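Long-range contacts in enoyl-[acyl-carrier-protein] reductase [FMN] (Thermotoga maritima, PDB 5GVH), which probably reduces the double bond of enoyl-[acyl-carrier-protein] with NADH in fatty acid synthesis, using bound flavin mononucleotide: residues 15-20 with 188-193; 177-182 with 296-301; 194-199 with 292-297. All coordinates share one frame; numbering follows the deposited sequence.

Contact 1 (15-20 with 188-193); sequences HPILMG and EAVQMG. With FMN (flavin mononucleotide), chain C.
L18 is held between V190 and M192 by two backbone bonds, one from its N to V190 O at 2.6 Å and one from M192 N to L18 O at 3.1 Å. V190 N to P16 O and G20 N to M192 O continue the parallel pairing at its two ends. I17, V190 and M192 put their side chains on one face of the sheet. I17 and V190 lie side by side and point the same way, with I17 CG1 4.1 Å from V190 CG2. M192 bends at its last torsion (chi3 -98°), and this brings its methyl CE to 3.8 Å from I17 CG2. On the other face L18 CB meets Q191 CB at 3.8 Å. Q191 has CG anti to the backbone N (chi1 162°) and runs on extended. This course carries its amide past G20 CA, with Q191 CD 3.5 Å from that atom, to the cofactor. There NE2 makes a weak hydrogen bond to O3' of FMN. G193 N gives a straighter one, 2.9 Å, to the phosphate oxygen O2P. G20 CA comes to 3.3 Å from FMN O2'. The pair joins the first and last strands of the TIM barrel and closes it. Helix 176-184 packs on P16 and V190, helix 290-310 on I17 and M192, and helix 28-36 on M19. Strand 167-170 continues the sheet beyond 190-192.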
# COMPACT_ATOMS: atom_id res chain seq x y z
N HIS A 15 17.56 11.52 -13.51
CA HIS A 15 16.66 10.42 -13.25
C HIS A 15 15.45 10.80 -12.39
O HIS A 15 15.59 11.69 -11.59
CB HIS A 15 17.44 9.38 -12.50
CG HIS A 15 18.73 9.02 -13.15
ND1 HIS A 15 18.81 8.65 -14.46
CD2 HIS A 15 19.99 8.94 -12.66
CE1 HIS A 15 20.06 8.37 -14.76
NE2 HIS A 15 20.80 8.54 -13.68
N PRO A 16 14.30 10.14 -12.51
CA PRO A 16 13.21 10.63 -11.65
C PRO A 16 13.24 9.95 -10.29
O PRO A 16 12.31 9.24 -9.92
CB PRO A 16 11.95 10.23 -12.42
CG PRO A 16 12.29 8.91 -13.00
CD PRO A 16 13.79 8.81 -13.11
N ILE A 17 14.32 10.18 -9.55
CA ILE A 17 14.52 9.55 -8.25
C ILE A 17 14.88 10.64 -7.24
O ILE A 17 15.91 11.30 -7.39
CB ILE A 17 15.64 8.49 -8.28
CG1 ILE A 17 15.25 7.30 -9.16
CG2 ILE A 17 15.97 8.02 -6.86
CD1 ILE A 17 16.33 6.23 -9.17
N LEU A 18 14.06 10.80 -6.21
CA LEU A 18 14.34 11.71 -5.11
C LEU A 18 14.86 10.92 -3.91
O LEU A 18 14.49 9.77 -3.69
CB LEU A 18 13.10 12.49 -4.68
CG LEU A 18 12.34 13.48 -5.57
CD1 LEU A 18 12.01 14.75 -4.80
CD2 LEU A 18 13.05 13.78 -6.88
N MET A 19 15.70 11.57 -3.12
CA MET A 19 16.08 11.07 -1.81
C MET A 19 15.17 11.73 -0.79
O MET A 19 15.11 12.97 -0.72
CB MET A 19 17.55 11.40 -1.53
CG MET A 19 18.17 10.80 -0.27
SD MET A 19 19.79 11.62 0.04
CE MET A 19 19.48 12.40 1.60
N GLY A 20 14.44 10.93 -0.01
CA GLY A 20 13.58 11.48 1.01
C GLY A 20 14.32 12.30 2.06
O GLY A 20 15.36 11.86 2.57
N GLU A 188 5.23 10.43 -11.63
CA GLU A 188 6.23 10.79 -12.62
C GLU A 188 7.63 10.86 -12.02
O GLU A 188 8.55 11.38 -12.67
CB GLU A 188 5.87 12.11 -13.29
CG GLU A 188 4.46 12.12 -13.84
CD GLU A 188 4.11 13.39 -14.55
OE1 GLU A 188 4.83 13.76 -15.51
OE2 GLU A 188 3.13 14.04 -14.13
N ALA A 189 7.80 10.36 -10.79
CA ALA A 189 9.09 10.20 -10.14
C ALA A 189 8.83 9.41 -8.86
O ALA A 189 7.67 9.21 -8.48
CB ALA A 189 9.77 11.54 -9.83
N VAL A 190 9.91 8.96 -8.21
CA VAL A 190 9.82 8.25 -6.94
C VAL A 190 10.78 8.86 -5.93
O VAL A 190 11.81 9.44 -6.28
CB VAL A 190 10.10 6.74 -7.09
CG1 VAL A 190 9.04 6.08 -8.00
CG2 VAL A 190 11.52 6.47 -7.59
N GLN A 191 10.40 8.76 -4.66
CA GLN A 191 11.22 9.18 -3.53
C GLN A 191 11.44 7.98 -2.60
O GLN A 191 10.49 7.28 -2.24
CB GLN A 191 10.57 10.34 -2.78
CG GLN A 191 11.11 10.55 -1.37
CD GLN A 191 10.50 11.77 -0.67
OE1 GLN A 191 10.80 12.90 -1.03
NE2 GLN A 191 9.66 11.54 0.34
N MET A 192 12.70 7.75 -2.23
CA MET A 192 13.08 6.63 -1.39
C MET A 192 13.81 7.14 -0.16
O MET A 192 14.56 8.12 -0.22
CB MET A 192 13.98 5.63 -2.15
CG MET A 192 13.24 4.81 -3.21
SD MET A 192 14.30 3.70 -4.17
CE MET A 192 14.54 4.72 -5.61
N GLY A 193 13.59 6.48 0.97
CA GLY A 193 14.34 6.79 2.17
C GLY A 193 15.13 5.59 2.65
O GLY A 193 16.36 5.63 2.67
N1 FMN C . 10.23 12.69 5.98
C2 FMN C . 10.11 14.04 6.25
O2 FMN C . 9.32 14.77 5.64
N3 FMN C . 10.88 14.61 7.24
C4 FMN C . 11.78 13.85 7.95
O4 FMN C . 12.45 14.39 8.83
C4A FMN C . 11.91 12.49 7.67
N5 FMN C . 12.81 11.73 8.39
C5A FMN C . 12.95 10.38 8.10
C6 FMN C . 13.88 9.63 8.83
C7 FMN C . 14.04 8.29 8.56
C7M FMN C . 15.04 7.50 9.36
C8 FMN C . 13.28 7.67 7.56
C8M FMN C . 13.44 6.21 7.28
C9 FMN C . 12.35 8.42 6.84
C9A FMN C . 12.18 9.79 7.11
N10 FMN C . 11.27 10.55 6.39
C10 FMN C . 11.13 11.90 6.68
C1' FMN C . 10.44 9.93 5.30
C2' FMN C . 11.24 9.90 4.00
O2' FMN C . 11.43 11.22 3.55
C3' FMN C . 10.52 9.15 2.89
O3' FMN C . 9.40 9.90 2.49
C4' FMN C . 10.14 7.73 3.31
O4' FMN C . 11.29 7.10 3.82
C5' FMN C . 9.67 6.90 2.12
O5' FMN C . 9.44 5.56 2.53
P FMN C . 10.50 4.36 2.30
O1P FMN C . 9.71 3.06 2.15
O2P FMN C . 11.36 4.58 1.08
O3P FMN C . 11.35 4.22 3.54

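Contact 2 (177-182 with 296-301); sequences RGMAAA and DILKEF
E300 OE2 accepts a hydrogen bond from the backbone N of R177 at 2.9 Å. The N-H comes to the anti side of the carboxylate, a little out of its plane, and the bond is moderately bent (146°). R177 CG also lies against the same oxygen. The E300 side chain reaches across because CG is anti to the backbone N (chi1 175°) and the chain stays extended beyond it. The R177 guanidinium makes no salt bridge here: NE stays 4.5 Å from E300 OE2, and the two planes are steeply inclined. R161 of the second subunit forms a long, weak ion pair with E300 OE2. With an alanine here in place of the glutamate, the R177 N-H is likely to be left without this acceptor, and R177 to lose a nearby negative charge.

Segments 177-182 and 296-301, on helices 176-184 and 290-310, cross at -56°, their axes 8.4 Å apart at the closest. The first is on an outer helix of the TIM barrel and the second on the long C-terminal helix. M179 packs between them. Its SD sits over one face of the F301 ring, offset toward the rim and 4.2 Å from the centroid, a Met-aromatic contact. M179 then turns at chi3, which brings CE between I297 and L298. CE is 3.3 Å from I297 CG2, tighter than usual van der Waals contact. The edge of the F301 ring is turned to A180, with CD1 3.5 Å from A180 N. F183 meets the same ring at a steep tilt. On its far side, helix 176-184 packs A181 against A181 of the second subunit.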
# COMPACT_ATOMS: atom_id res chain seq x y z
N ARG A 177 10.82 -2.38 -9.94
CA ARG A 177 9.39 -2.73 -9.98
C ARG A 177 8.55 -1.66 -9.28
O ARG A 177 7.49 -1.27 -9.79
CB ARG A 177 9.14 -4.09 -9.32
CG ARG A 177 9.90 -5.24 -9.92
CD ARG A 177 9.71 -6.49 -9.07
NE ARG A 177 9.96 -7.71 -9.83
CZ ARG A 177 9.49 -8.91 -9.49
NH1 ARG A 177 8.72 -9.06 -8.42
NH2 ARG A 177 9.77 -9.97 -10.24
N GLY A 178 9.00 -1.20 -8.11
CA GLY A 178 8.33 -0.09 -7.46
C GLY A 178 8.16 1.12 -8.37
O GLY A 178 7.06 1.67 -8.47
N MET A 179 9.23 1.53 -9.05
CA MET A 179 9.14 2.70 -9.92
C MET A 179 8.13 2.47 -11.03
O MET A 179 7.24 3.30 -11.27
CB MET A 179 10.53 3.05 -10.50
CG MET A 179 10.73 4.54 -10.90
SD MET A 179 12.05 4.89 -12.13
CE MET A 179 13.28 3.87 -11.46
N ALA A 180 8.23 1.32 -11.71
CA ALA A 180 7.26 0.98 -12.75
C ALA A 180 5.84 1.04 -12.22
O ALA A 180 4.96 1.65 -12.84
CB ALA A 180 7.58 -0.40 -13.33
N ALA A 181 5.59 0.42 -11.07
CA ALA A 181 4.22 0.38 -10.54
C ALA A 181 3.74 1.76 -10.12
O ALA A 181 2.57 2.11 -10.34
CB ALA A 181 4.12 -0.59 -9.37
N ALA A 182 4.64 2.56 -9.52
CA ALA A 182 4.33 3.94 -9.16
C ALA A 182 4.01 4.77 -10.39
O ALA A 182 3.05 5.57 -10.37
CB ALA A 182 5.51 4.57 -8.41
N ASP A 296 20.74 0.16 -11.02
CA ASP A 296 20.00 -1.09 -10.90
C ASP A 296 18.50 -0.85 -11.00
O ASP A 296 17.79 -1.55 -11.73
CB ASP A 296 20.33 -1.79 -9.57
CG ASP A 296 21.71 -2.41 -9.57
OD1 ASP A 296 22.38 -2.37 -10.62
OD2 ASP A 296 22.09 -2.99 -8.52
N ILE A 297 18.01 0.15 -10.26
CA ILE A 297 16.59 0.48 -10.27
C ILE A 297 16.14 0.89 -11.67
O ILE A 297 15.05 0.51 -12.12
CB ILE A 297 16.33 1.58 -9.23
CG1 ILE A 297 16.53 1.04 -7.83
CG2 ILE A 297 14.95 2.08 -9.30
CD1 ILE A 297 16.35 2.08 -6.78
N LEU A 298 16.98 1.64 -12.40
CA LEU A 298 16.58 2.12 -13.72
C LEU A 298 16.54 1.00 -14.75
O LEU A 298 15.66 0.97 -15.62
CB LEU A 298 17.52 3.23 -14.17
CG LEU A 298 16.93 4.63 -14.12
CD1 LEU A 298 16.34 4.89 -12.75
CD2 LEU A 298 18.01 5.66 -14.42
N LYS A 299 17.50 0.07 -14.68
CA LYS A 299 17.47 -1.05 -15.61
C LYS A 299 16.29 -1.96 -15.33
O LYS A 299 15.51 -2.30 -16.23
CB LYS A 299 18.78 -1.83 -15.55
CG LYS A 299 18.71 -3.17 -16.28
CD LYS A 299 19.99 -3.99 -16.12
CE LYS A 299 20.38 -4.10 -14.65
NZ LYS A 299 19.22 -4.45 -13.77
N GLU A 300 16.11 -2.34 -14.06
CA GLU A 300 14.97 -3.17 -13.69
C GLU A 300 13.66 -2.47 -14.00
O GLU A 300 12.68 -3.12 -14.40
CB GLU A 300 15.05 -3.54 -12.21
CG GLU A 300 13.85 -4.30 -11.71
CD GLU A 300 13.93 -4.61 -10.23
OE1 GLU A 300 14.98 -5.10 -9.76
OE2 GLU A 300 12.93 -4.33 -9.53
N PHE A 301 13.61 -1.15 -13.84
CA PHE A 301 12.42 -0.41 -14.28
C PHE A 301 12.16 -0.64 -15.76
O PHE A 301 11.00 -0.80 -16.18
CB PHE A 301 12.59 1.08 -14.00
CG PHE A 301 11.64 1.95 -14.77
CD1 PHE A 301 10.36 2.19 -14.30
CD2 PHE A 301 12.03 2.52 -15.97
CE1 PHE A 301 9.48 3.00 -15.02
CE2 PHE A 301 11.15 3.32 -16.69
CZ PHE A 301 9.87 3.55 -16.21

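Contact 3 (194-199 with 292-297); sequences TRFVAS and QIIEDI. With FMN (flavin mononucleotide), chain C.
The R195 guanidinium has I293 CD1 over one face, 3.9 Å from R195 NE. The F196 ring has I294 CG1 at its edge, near the ring plane, 4.2 Å from F196 CZ. I293 CG2 approaches the same ring obliquely. I293 is therefore the residue that both flat groups share. Its CG2 also rests on the aliphatic part of R195, 3.7 Å from R195 CG. Its CD1 goes on to S199 CB at 3.9 Å. I293 CG2 is anti to the backbone N and CG1 stands beside that N (chi1 -62°). This turns CG2 to the R195 methylenes and the F196 ring, and sends the CG1-CD1 branch over the guanidinium and on to S199.

R195 starts with CG anti to its N and then bends at chi2 (71°) and chi3. The folded chain turns its end back to its own segment, where NH2 donates to A198 O at 2.8 Å. That donor lies somewhat out of the carbonyl plane. E286 O is a second acceptor for NH2. R195 NE is buried by the contact and has no partner in the model.

Helix 194-197 is the short helix that follows the last barrel strand, and its N-terminal end faces the FMN phosphate, as in other phosphate-binding TIM barrels. T194 N donates to O3P of FMN at 3.1 Å, and T194 OG1 meets the same oxygen at 2.5 Å. The contact sets the R195 and F196 side of this helix against helix 290-310.

After the helix the chain makes an inverse gamma turn centred on A198. S199 OG donates to F196 O at 2.7 Å, from above the carbonyl plane, and so ties the turn back to the helix. S199 O takes a further hydrogen bond from K209 NZ. The F196 ring also touches I17 and M19 of the first barrel strand.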
# COMPACT_ATOMS: atom_id res chain seq x y z
N THR A 194 14.41 4.52 3.03
CA THR A 194 15.06 3.33 3.58
C THR A 194 16.06 2.73 2.60
O THR A 194 17.14 2.29 3.01
CB THR A 194 14.00 2.27 3.97
OG1 THR A 194 13.03 2.85 4.85
CG2 THR A 194 14.65 1.07 4.68
N ARG A 195 15.73 2.70 1.30
CA ARG A 195 16.68 2.19 0.31
C ARG A 195 17.98 3.01 0.28
O ARG A 195 19.06 2.45 0.02
CB ARG A 195 16.02 2.18 -1.07
CG ARG A 195 16.95 1.90 -2.26
CD ARG A 195 17.44 0.46 -2.31
NE ARG A 195 18.50 0.19 -1.35
CZ ARG A 195 19.22 -0.92 -1.32
NH1 ARG A 195 19.00 -1.88 -2.20
NH2 ARG A 195 20.17 -1.07 -0.40
N PHE A 196 17.92 4.31 0.56
CA PHE A 196 19.13 5.13 0.53
C PHE A 196 19.86 5.18 1.87
O PHE A 196 21.03 5.58 1.90
CB PHE A 196 18.80 6.56 0.09
CG PHE A 196 18.69 6.73 -1.43
CD1 PHE A 196 17.67 7.51 -1.98
CD2 PHE A 196 19.61 6.14 -2.28
CE1 PHE A 196 17.56 7.69 -3.36
CE2 PHE A 196 19.50 6.31 -3.66
CZ PHE A 196 18.47 7.08 -4.20
N VAL A 197 19.21 4.80 2.97
CA VAL A 197 19.95 4.58 4.21
C VAL A 197 20.84 3.35 4.08
O VAL A 197 21.95 3.30 4.62
CB VAL A 197 18.97 4.45 5.40
CG1 VAL A 197 19.72 4.19 6.71
CG2 VAL A 197 18.08 5.69 5.51
N ALA A 198 20.37 2.34 3.34
CA ALA A 198 21.09 1.08 3.15
C ALA A 198 22.09 1.19 1.99
O ALA A 198 22.12 0.37 1.07
CB ALA A 198 20.11 -0.07 2.93
N SER A 199 22.91 2.24 2.06
CA SER A 199 23.93 2.50 1.05
C SER A 199 25.26 2.73 1.75
O SER A 199 25.30 3.14 2.91
CB SER A 199 23.58 3.73 0.20
OG SER A 199 23.53 4.88 1.02
N GLN A 292 25.10 2.69 -7.82
CA GLN A 292 24.68 1.35 -8.22
C GLN A 292 23.19 1.15 -7.98
O GLN A 292 22.50 0.53 -8.80
CB GLN A 292 25.51 0.31 -7.46
CG GLN A 292 24.90 -1.06 -7.44
CD GLN A 292 25.95 -2.14 -7.33
OE1 GLN A 292 26.75 -2.32 -8.25
NE2 GLN A 292 25.96 -2.87 -6.22
N ILE A 293 22.69 1.65 -6.85
CA ILE A 293 21.26 1.58 -6.55
C ILE A 293 20.44 2.22 -7.67
O ILE A 293 19.48 1.63 -8.17
CB ILE A 293 20.98 2.27 -5.20
CG1 ILE A 293 21.72 1.54 -4.07
CG2 ILE A 293 19.49 2.32 -4.92
CD1 ILE A 293 21.59 2.22 -2.73
N ILE A 294 20.83 3.42 -8.09
CA ILE A 294 20.05 4.15 -9.08
C ILE A 294 20.08 3.44 -10.43
O ILE A 294 19.07 3.37 -11.14
CB ILE A 294 20.56 5.59 -9.18
CG1 ILE A 294 20.24 6.34 -7.89
CG2 ILE A 294 20.00 6.30 -10.41
CD1 ILE A 294 20.50 7.81 -7.97
N GLU A 295 21.24 2.90 -10.82
CA GLU A 295 21.32 2.26 -12.13
C GLU A 295 20.64 0.91 -12.12
O GLU A 295 20.02 0.54 -13.13
CB GLU A 295 22.77 2.13 -12.58
CG GLU A 295 23.50 3.45 -12.64
CD GLU A 295 24.99 3.28 -12.76
OE1 GLU A 295 25.53 2.33 -12.14
OE2 GLU A 295 25.63 4.10 -13.45
N ASP A 296 20.74 0.16 -11.02
CA ASP A 296 20.00 -1.09 -10.90
C ASP A 296 18.50 -0.85 -11.00
O ASP A 296 17.79 -1.55 -11.73
CB ASP A 296 20.33 -1.79 -9.57
CG ASP A 296 21.71 -2.41 -9.57
OD1 ASP A 296 22.38 -2.37 -10.62
OD2 ASP A 296 22.09 -2.99 -8.52
N ILE A 297 18.01 0.15 -10.26
CA ILE A 297 16.59 0.48 -10.27
C ILE A 297 16.14 0.89 -11.67
O ILE A 297 15.05 0.51 -12.12
CB ILE A 297 16.33 1.58 -9.23
CG1 ILE A 297 16.53 1.04 -7.83
CG2 ILE A 297 14.95 2.08 -9.30
CD1 ILE A 297 16.35 2.08 -6.78
N1 FMN C . 10.23 12.69 5.98
C2 FMN C . 10.11 14.04 6.25
O2 FMN C . 9.32 14.77 5.64
N3 FMN C . 10.88 14.61 7.24
C4 FMN C . 11.78 13.85 7.95
O4 FMN C . 12.45 14.39 8.83
C4A FMN C . 11.91 12.49 7.67
N5 FMN C . 12.81 11.73 8.39
C5A FMN C . 12.95 10.38 8.10
C6 FMN C . 13.88 9.63 8.83
C7 FMN C . 14.04 8.29 8.56
C7M FMN C . 15.04 7.50 9.36
C8 FMN C . 13.28 7.67 7.56
C8M FMN C . 13.44 6.21 7.28
C9 FMN C . 12.35 8.42 6.84
C9A FMN C . 12.18 9.79 7.11
N10 FMN C . 11.27 10.55 6.39
C10 FMN C . 11.13 11.90 6.68
C1' FMN C . 10.44 9.93 5.30
C2' FMN C . 11.24 9.90 4.00
O2' FMN C . 11.43 11.22 3.55
C3' FMN C . 10.52 9.15 2.89
O3' FMN C . 9.40 9.90 2.49
C4' FMN C . 10.14 7.73 3.31
O4' FMN C . 11.29 7.10 3.82
C5' FMN C . 9.67 6.90 2.12
O5' FMN C . 9.44 5.56 2.53
P FMN C . 10.50 4.36 2.30
O1P FMN C . 9.71 3.06 2.15
O2P FMN C . 11.36 4.58 1.08
O3P FMN C . 11.35 4.22 3.54

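How the contacts relate
Contact 1 is the most central: two neighbouring barrel strands joined by backbone hydrogen bonds. Contact 3 is also buried but lies farther out, and contact 2 is partly buried at the subunit interface. Contacts 2 and 3 both use helix 290-310 and share the stretch 296-297. Contact 3 is apolar between its segments, whereas contact 2 adds one glutamate-backbone bond. Contacts 1 and 3 follow each other along the chain through 193-194, and both hold the FMN phosphate. The segments of contact 1 touch both others: M192 packs on I297, V190 on M179, and H15 on I294. Contact 2 itself does not reach the cofactor.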